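Side-chain contact in probable tagatose 6-phosphate kinase (Sinorhizobium meliloti, PDB 3TXV), which probably acts in carbohydrate metabolism, perhaps as a tagatose-6-phosphate kinase, and belongs to the GatZ/KbaZ-like family: residues G255-G259 with M260-A264. Residues are numbered along the deposited sequence; the frame is centred on the assembly and turned at random.
Sequences GQLHG and MVFEA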
loop_
_atom_site.group_PDB
_atom_site.type_symbol
_atom_site.label_atom_id
_atom_site.label_comp_id
_atom_site.label_asym_id
_atom_site.label_seq_id
_atom_site.Cartn_x
_atom_site.Cartn_y
_atom_site.Cartn_z
ATOM N N GLY A 255 -24.597 8.105 -6.013
ATOM C CA GLY A 255 -25.606 9.181 -5.846
ATOM C C GLY A 255 -26.519 9.021 -4.622
ATOM O O GLY A 255 -27.028 10.019 -4.077
ATOM N N GLN A 256 -26.730 7.759 -4.221
ATOM C CA GLN A 256 -27.499 7.382 -3.032
ATOM C C GLN A 256 -26.627 7.479 -1.790
ATOM O O GLN A 256 -27.123 7.671 -0.674
ATOM C CB GLN A 256 -28.052 5.951 -3.148
ATOM C CG GLN A 256 -29.189 5.751 -4.169
ATOM C CD GLN A 256 -28.761 6.120 -5.589
ATOM O OE1 GLN A 256 -28.614 7.306 -5.922
ATOM N NE2 GLN A 256 -28.543 5.107 -6.425
ATOM N N LEU A 257 -25.323 7.350 -1.990
ATOM C CA LEU A 257 -24.385 7.488 -0.898
ATOM C C LEU A 257 -23.899 8.931 -0.795
ATOM O O LEU A 257 -23.085 9.383 -1.609
ATOM C CB LEU A 257 -23.198 6.540 -1.082
ATOM C CG LEU A 257 -23.510 5.043 -1.013
ATOM C CD1 LEU A 257 -22.276 4.222 -1.357
ATOM C CD2 LEU A 257 -24.045 4.666 0.359
ATOM N N HIS A 258 -24.393 9.658 0.198
ATOM C CA HIS A 258 -24.000 11.049 0.343
ATOM C C HIS A 258 -22.821 11.167 1.287
ATOM O O HIS A 258 -22.763 10.481 2.312
ATOM C CB HIS A 258 -25.171 11.891 0.834
ATOM C CG HIS A 258 -26.405 11.730 0.004
ATOM N ND1 HIS A 258 -26.777 12.644 -0.960
ATOM C CD2 HIS A 258 -27.339 10.746 -0.026
ATOM C CE1 HIS A 258 -27.894 12.236 -1.541
ATOM N NE2 HIS A 258 -28.255 11.087 -0.994
ATOM N N GLY A 259 -21.892 12.058 0.940
ATOM C CA GLY A 259 -20.653 12.267 1.704
ATOM C C GLY A 259 -19.797 11.017 1.735
ATOM O O GLY A 259 -19.188 10.694 2.760
HETATM N N MSE A 260 -19.767 10.313 0.601
HETATM C CA MSE A 260 -19.093 9.036 0.489
HETATM C C MSE A 260 -18.503 8.872 -0.875
HETATM O O MSE A 260 -19.165 9.126 -1.873
HETATM C CB MSE A 260 -20.073 7.900 0.743
HETATM C CG MSE A 260 -20.173 7.540 2.201
HETATM SE SE MSE A 260 -21.003 5.813 2.449
HETATM C CE MSE A 260 -19.720 4.711 1.449
ATOM N N VAL A 261 -17.255 8.426 -0.919
ATOM C CA VAL A 261 -16.621 8.056 -2.183
ATOM C C VAL A 261 -16.289 6.572 -2.143
ATOM O O VAL A 261 -16.416 5.947 -1.095
ATOM C CB VAL A 261 -15.336 8.868 -2.398
ATOM C CG1 VAL A 261 -15.636 10.361 -2.334
ATOM C CG2 VAL A 261 -14.314 8.512 -1.345
ATOM N N PHE A 262 -15.843 6.010 -3.264
ATOM C CA PHE A 262 -15.230 4.668 -3.240
ATOM C C PHE A 262 -13.706 4.638 -3.043
ATOM O O PHE A 262 -12.979 5.361 -3.710
ATOM C CB PHE A 262 -15.585 3.887 -4.487
ATOM C CG PHE A 262 -17.030 3.554 -4.584
ATOM C CD1 PHE A 262 -17.756 3.227 -3.444
ATOM C CD2 PHE A 262 -17.671 3.534 -5.824
ATOM C CE1 PHE A 262 -19.110 2.902 -3.537
ATOM C CE2 PHE A 262 -19.005 3.223 -5.929
ATOM C CZ PHE A 262 -19.728 2.905 -4.788
ATOM N N GLU A 263 -13.244 3.804 -2.116
ATOM C CA GLU A 263 -11.859 3.374 -2.081
ATOM C C GLU A 263 -11.677 2.198 -3.004
ATOM O O GLU A 263 -12.473 1.223 -2.991
ATOM C CB GLU A 263 -11.478 2.935 -0.688
ATOM C CG GLU A 263 -10.039 2.529 -0.554
ATOM C CD GLU A 263 -9.510 2.661 0.870
ATOM O OE1 GLU A 263 -9.617 3.764 1.471
ATOM O OE2 GLU A 263 -8.963 1.650 1.379
ATOM N N ALA A 264 -10.633 2.283 -3.823
ATOM C CA ALA A 264 -10.278 1.161 -4.698
ATOM C C ALA A 264 -8.885 0.599 -4.395
ATOM O O ALA A 264 -7.904 1.343 -4.273
ATOM C CB ALA A 264 -10.441 1.537 -6.162
#
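L257 and M260 pack against each other where the chain turns from a loop into a barrel strand, their side chains crossing at a slant. M260 is a selenomethionine. Both branches of L257 are used against it. CD1 of L257 lies 3.8 Å from CE of M260, and CD2 of L257 lies 3.9 Å from SE of M260. Nearer the backbone, CB of L257 lies 3.9 Å from CB of M260. The two side chains therefore touch from root to end. The M260 chain runs extended to SE and bends at the last torsion (chi3 60°), which turns the methyl toward CD1 of L257.

The same L257 methyl bridges to the strand. CD1 of L257 is 4.1 Å from CE1 of F262 and meets the ring obliquely. The F262 side chain reaches back to this point from two residues beyond M260. Outside the two segments, F262 also packs on L254 and V228.

No hydrogen bond links 255-259 to 260-264; the contact is apolar packing. G259 makes the turn between L257 and M260 with a positive phi of 62°.

The strand 261-264 continues into the sheet, where backbone hydrogen bonds join V261 to V224 of strand 223-227 and F262 to I285 of strand 283-288. This is local packing at the N-terminal end of a strand in a TIM barrel, (beta/alpha)8, where the loop after helix 249-252 leads into the seventh strand.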